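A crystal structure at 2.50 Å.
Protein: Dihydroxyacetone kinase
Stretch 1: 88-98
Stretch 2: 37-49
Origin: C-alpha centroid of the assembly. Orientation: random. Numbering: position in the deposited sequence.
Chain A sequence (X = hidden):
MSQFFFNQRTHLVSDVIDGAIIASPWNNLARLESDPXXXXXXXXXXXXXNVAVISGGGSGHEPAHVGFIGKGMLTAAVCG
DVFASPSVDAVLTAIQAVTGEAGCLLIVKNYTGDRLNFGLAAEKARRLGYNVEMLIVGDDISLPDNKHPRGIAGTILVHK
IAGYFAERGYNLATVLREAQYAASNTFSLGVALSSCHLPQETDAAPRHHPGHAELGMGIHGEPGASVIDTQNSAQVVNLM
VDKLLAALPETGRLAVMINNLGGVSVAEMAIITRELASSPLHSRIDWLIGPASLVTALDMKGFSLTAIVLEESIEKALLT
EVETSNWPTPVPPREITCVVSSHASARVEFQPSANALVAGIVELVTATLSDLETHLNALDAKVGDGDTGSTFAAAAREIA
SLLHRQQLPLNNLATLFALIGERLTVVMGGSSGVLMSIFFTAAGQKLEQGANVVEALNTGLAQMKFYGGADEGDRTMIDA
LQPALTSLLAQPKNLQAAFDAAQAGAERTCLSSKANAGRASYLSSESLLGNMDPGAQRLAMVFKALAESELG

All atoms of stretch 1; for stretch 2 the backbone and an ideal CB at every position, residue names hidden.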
# COMPACT_ATOMS: atom_id res chain seq x y z
N VAL A 88 -24.37 -18.59 4.47
CA VAL A 88 -24.48 -19.88 3.78
C VAL A 88 -25.20 -19.65 2.45
O VAL A 88 -24.79 -20.14 1.39
CB VAL A 88 -25.28 -20.89 4.63
CG1 VAL A 88 -25.39 -22.22 3.90
CG2 VAL A 88 -24.59 -21.09 5.96
N ASP A 89 -26.27 -18.87 2.52
CA ASP A 89 -27.08 -18.53 1.37
C ASP A 89 -26.20 -17.96 0.26
O ASP A 89 -26.28 -18.36 -0.91
CB ASP A 89 -28.10 -17.47 1.78
CG ASP A 89 -29.45 -17.69 1.16
OD1 ASP A 89 -29.53 -17.75 -0.10
OD2 ASP A 89 -30.43 -17.80 1.93
N ALA A 90 -25.35 -17.01 0.63
CA ALA A 90 -24.47 -16.39 -0.32
C ALA A 90 -23.58 -17.40 -1.03
O ALA A 90 -23.50 -17.40 -2.27
CB ALA A 90 -23.62 -15.33 0.38
N VAL A 91 -22.92 -18.26 -0.27
CA VAL A 91 -22.02 -19.23 -0.87
C VAL A 91 -22.76 -20.14 -1.84
O VAL A 91 -22.28 -20.40 -2.94
CB VAL A 91 -21.31 -20.10 0.21
CG1 VAL A 91 -20.38 -21.12 -0.47
CG2 VAL A 91 -20.50 -19.21 1.14
N LEU A 92 -23.93 -20.61 -1.43
CA LEU A 92 -24.71 -21.49 -2.29
C LEU A 92 -25.01 -20.78 -3.61
O LEU A 92 -24.75 -21.31 -4.69
CB LEU A 92 -26.03 -21.87 -1.60
CG LEU A 92 -26.90 -22.88 -2.35
CD1 LEU A 92 -26.06 -24.10 -2.74
CD2 LEU A 92 -28.09 -23.28 -1.48
N THR A 93 -25.55 -19.56 -3.50
CA THR A 93 -25.88 -18.76 -4.66
C THR A 93 -24.75 -18.71 -5.67
O THR A 93 -24.98 -18.78 -6.88
CB THR A 93 -26.23 -17.34 -4.24
OG1 THR A 93 -27.37 -17.37 -3.39
CG2 THR A 93 -26.53 -16.48 -5.45
N ALA A 94 -23.52 -18.60 -5.19
CA ALA A 94 -22.37 -18.56 -6.09
C ALA A 94 -22.16 -19.90 -6.78
O ALA A 94 -21.87 -19.96 -7.97
CB ALA A 94 -21.12 -18.17 -5.31
N ILE A 95 -22.29 -20.98 -6.02
CA ILE A 95 -22.11 -22.33 -6.55
C ILE A 95 -23.08 -22.56 -7.71
O ILE A 95 -22.67 -22.91 -8.82
CB ILE A 95 -22.35 -23.40 -5.44
CG1 ILE A 95 -21.10 -23.57 -4.57
CG2 ILE A 95 -22.69 -24.75 -6.08
CD1 ILE A 95 -20.47 -22.27 -4.13
N GLN A 96 -24.36 -22.36 -7.44
CA GLN A 96 -25.41 -22.53 -8.44
C GLN A 96 -25.24 -21.60 -9.63
O GLN A 96 -25.63 -21.93 -10.75
CB GLN A 96 -26.77 -22.25 -7.83
CG GLN A 96 -27.15 -23.15 -6.68
CD GLN A 96 -28.64 -23.35 -6.62
OE1 GLN A 96 -29.21 -24.07 -7.45
NE2 GLN A 96 -29.29 -22.70 -5.66
N ALA A 97 -24.67 -20.43 -9.38
CA ALA A 97 -24.51 -19.44 -10.43
C ALA A 97 -23.41 -19.69 -11.44
O ALA A 97 -23.51 -19.27 -12.59
CB ALA A 97 -24.32 -18.09 -9.80
N VAL A 98 -22.35 -20.40 -11.04
CA VAL A 98 -21.23 -20.61 -11.94
C VAL A 98 -20.77 -22.04 -12.08
O VAL A 98 -19.76 -22.31 -12.76
CB VAL A 98 -20.00 -19.78 -11.47
CG1 VAL A 98 -20.37 -18.33 -11.34
CG2 VAL A 98 -19.50 -20.31 -10.12
N UNK A 37 -27.85 -8.48 0.79
CA UNK A 37 -27.03 -9.15 1.79
C UNK A 37 -26.10 -10.20 1.20
O UNK A 37 -25.32 -10.81 1.92
CB UNK A 37 -27.93 -9.80 2.84
N UNK A 38 -26.18 -10.43 -0.11
CA UNK A 38 -25.30 -11.39 -0.76
C UNK A 38 -24.39 -10.57 -1.65
O UNK A 38 -24.86 -9.81 -2.49
CB UNK A 38 -26.07 -12.45 -1.55
N UNK A 39 -23.08 -10.72 -1.46
CA UNK A 39 -22.12 -9.96 -2.23
C UNK A 39 -21.16 -10.86 -3.00
O UNK A 39 -20.09 -11.21 -2.51
CB UNK A 39 -21.34 -9.03 -1.31
N UNK A 40 -21.57 -11.22 -4.21
CA UNK A 40 -20.79 -12.09 -5.07
C UNK A 40 -20.28 -11.41 -6.33
O UNK A 40 -21.03 -10.72 -7.02
CB UNK A 40 -21.63 -13.31 -5.46
N UNK A 41 -19.01 -11.62 -6.61
CA UNK A 41 -18.41 -11.06 -7.81
C UNK A 41 -18.04 -12.26 -8.63
O UNK A 41 -17.50 -13.23 -8.11
CB UNK A 41 -17.21 -10.16 -7.52
N UNK A 42 -18.35 -12.21 -9.91
CA UNK A 42 -18.06 -13.33 -10.78
C UNK A 42 -17.43 -12.86 -12.08
O UNK A 42 -17.54 -11.69 -12.43
CB UNK A 42 -19.33 -14.13 -11.06
N UNK A 43 -16.76 -13.76 -12.78
CA UNK A 43 -16.12 -13.41 -14.03
C UNK A 43 -17.11 -13.46 -15.19
O UNK A 43 -18.06 -14.23 -15.16
CB UNK A 43 -14.94 -14.35 -14.30
N UNK A 44 -16.88 -12.61 -16.19
CA UNK A 44 -17.74 -12.55 -17.37
C UNK A 44 -17.34 -13.64 -18.36
O UNK A 44 -18.05 -13.93 -19.31
CB UNK A 44 -17.66 -11.17 -18.03
N UNK A 45 -16.18 -14.25 -18.11
CA UNK A 45 -15.65 -15.33 -18.93
C UNK A 45 -16.25 -16.65 -18.50
O UNK A 45 -15.61 -17.69 -18.68
CB UNK A 45 -14.12 -15.38 -18.84
N UNK A 46 -17.45 -16.64 -17.94
CA UNK A 46 -18.03 -17.89 -17.49
C UNK A 46 -18.05 -19.04 -18.49
O UNK A 46 -18.80 -19.02 -19.46
CB UNK A 46 -19.47 -17.62 -17.04
N UNK A 47 -17.21 -20.04 -18.23
CA UNK A 47 -17.13 -21.23 -19.07
C UNK A 47 -17.41 -22.46 -18.21
O UNK A 47 -16.48 -23.17 -17.80
CB UNK A 47 -15.76 -21.34 -19.75
N UNK A 48 -18.69 -22.71 -17.94
CA UNK A 48 -19.09 -23.84 -17.11
C UNK A 48 -18.62 -25.23 -17.57
O UNK A 48 -18.92 -26.23 -16.92
CB UNK A 48 -20.62 -23.85 -17.02
N UNK A 49 -17.90 -25.31 -18.68
CA UNK A 49 -17.41 -26.60 -19.14
C UNK A 49 -16.22 -26.98 -18.28
O UNK A 49 -15.93 -28.16 -18.09
CB UNK A 49 -17.03 -26.56 -20.62

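Stretch 1 is a helix, and stretch 2 runs beside it in nearly the same direction, the helix and strand 40-43 crossing at 16° with axes 9.6 Å apart. The helix turns Ala 90, Thr 93, Ala 94 and Val 98 to this contact, a largely apolar surface of small side chains.

Position 37 has nothing of the helix near its ideal CB, so many residues would do; it is Ala 37.

At position 38 the CA-to-CB bond points toward the helix, and the ideal CB lies 4.2 Å from Ala 90 CB. The extended backbone (-112/124) favours a beta-branched residue, and the small alanine leaves room for valine, isoleucine or leucine. It is Ile 38, whose CG1 packs 3.7 Å from Ala 90 CB, while its CD1 extends across the helix rather than along it, to 4.4 Å from Asp 89 OD1.

Position 39 points away, leaving the helix no say in its choice; it is Arg 39.

Position 40 again points toward the helix, but its ideal CB is 4.9 Å from Ala 94 CB, a gap that a longer aliphatic chain such as isoleucine, leucine or methionine could fill. It is Ile 40. Its CD1 settles 3.3 Å from Ala 94 CB and 4.1 Å from Thr 93 CB. Thr 93 suits this apolar setting because its OG1 donates a hydrogen bond to Asp 89 O (2.9 Å) within its own helix.

Position 41 is out of reach in the strand alternation; a beta-branched residue suits its extended backbone, and it is Val 41.

Position 42 returns to the helix, with its ideal CB only 4.3 Å from Val 98 CG1. A compact apolar residue, alanine or valine, fits best. In Val 42, CG2 approaches Val 98 CG1 to 3.1 Å, a very tight contact.

Positions 43, 44 and 45 make no contact with stretch 1, which therefore sets no preference; they are Arg 43, Arg 44 and Asp 45.

Position 46 points toward the helix end from farther off, calling for a long apolar chain such as leucine or methionine. Leu 46 spans the gap, placing CD2 3.8 Å from Val 98 CB and CD1 3.8 Å from Ala 97 O.

Position 47 points away; a polar residue is plausible, and Asn 47 accepts a hydrogen bond at OD1 from the backbone N of position 49 (3.1 Å).

Position 48 points sideways, its ideal CB 4.6 Å from Val 98 O. Carbonyls at the helix C-terminus favour a long, positively charged or donor-bearing chain. The extended Lys 48 brings NZ to 3.6 Å from Ala 97 O, near but not hydrogen-bonded.

Position 49 is out of reach; it is Asn 49.

Stretch 2, residues 37-49: AIRIVVRRDLNKN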
# COMPACT_ATOMS: atom_id res chain seq x y z
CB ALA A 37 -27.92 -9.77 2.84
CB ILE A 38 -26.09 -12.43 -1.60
CG1 ILE A 38 -26.69 -13.48 -0.68
CG2 ILE A 38 -25.19 -13.11 -2.62
CD1 ILE A 38 -28.23 -13.56 -0.72
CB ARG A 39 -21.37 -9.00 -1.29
CG ARG A 39 -22.11 -7.67 -1.10
CD ARG A 39 -21.77 -6.97 0.20
NE ARG A 39 -22.09 -7.83 1.32
CZ ARG A 39 -22.56 -7.41 2.49
NH1 ARG A 39 -22.78 -6.12 2.71
NH2 ARG A 39 -22.81 -8.29 3.45
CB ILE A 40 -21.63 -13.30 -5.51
CG1 ILE A 40 -22.28 -13.95 -4.29
CG2 ILE A 40 -20.74 -14.27 -6.28
CD1 ILE A 40 -22.67 -15.42 -4.50
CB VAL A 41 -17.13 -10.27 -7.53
CG1 VAL A 41 -16.45 -9.92 -8.86
CG2 VAL A 41 -17.47 -9.01 -6.77
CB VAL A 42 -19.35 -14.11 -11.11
CG1 VAL A 42 -20.14 -13.39 -12.19
CG2 VAL A 42 -18.99 -15.51 -11.53
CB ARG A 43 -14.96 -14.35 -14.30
CG ARG A 43 -15.32 -15.80 -14.18
CD ARG A 43 -14.08 -16.68 -14.20
NE ARG A 43 -13.41 -16.70 -15.50
CZ ARG A 43 -12.41 -17.52 -15.82
NH1 ARG A 43 -11.95 -18.39 -14.92
NH2 ARG A 43 -11.88 -17.47 -17.04
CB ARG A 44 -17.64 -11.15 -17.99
CG ARG A 44 -18.27 -10.08 -17.13
CD ARG A 44 -17.40 -8.84 -17.04
NE ARG A 44 -17.34 -8.11 -18.30
CZ ARG A 44 -18.37 -7.45 -18.83
NH1 ARG A 44 -19.54 -7.44 -18.22
NH2 ARG A 44 -18.22 -6.81 -19.98
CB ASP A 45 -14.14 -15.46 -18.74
CG ASP A 45 -13.37 -14.32 -19.33
OD1 ASP A 45 -13.72 -13.15 -19.01
OD2 ASP A 45 -12.43 -14.58 -20.12
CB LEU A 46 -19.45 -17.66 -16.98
CG LEU A 46 -19.57 -17.73 -15.46
CD1 LEU A 46 -21.03 -17.93 -15.07
CD2 LEU A 46 -18.73 -18.89 -14.93
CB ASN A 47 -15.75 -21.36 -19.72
CG ASN A 47 -15.60 -22.67 -20.50
OD1 ASN A 47 -16.58 -23.38 -20.75
ND2 ASN A 47 -14.37 -22.98 -20.91
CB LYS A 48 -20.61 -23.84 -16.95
CG LYS A 48 -21.14 -22.56 -16.33
CD LYS A 48 -22.63 -22.66 -16.06
CE LYS A 48 -23.16 -21.32 -15.59
NZ LYS A 48 -24.61 -21.38 -15.27
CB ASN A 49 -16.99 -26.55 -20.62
CG ASN A 49 -18.17 -26.49 -21.55
OD1 ASN A 49 -19.15 -27.21 -21.37
ND2 ASN A 49 -18.07 -25.64 -22.57
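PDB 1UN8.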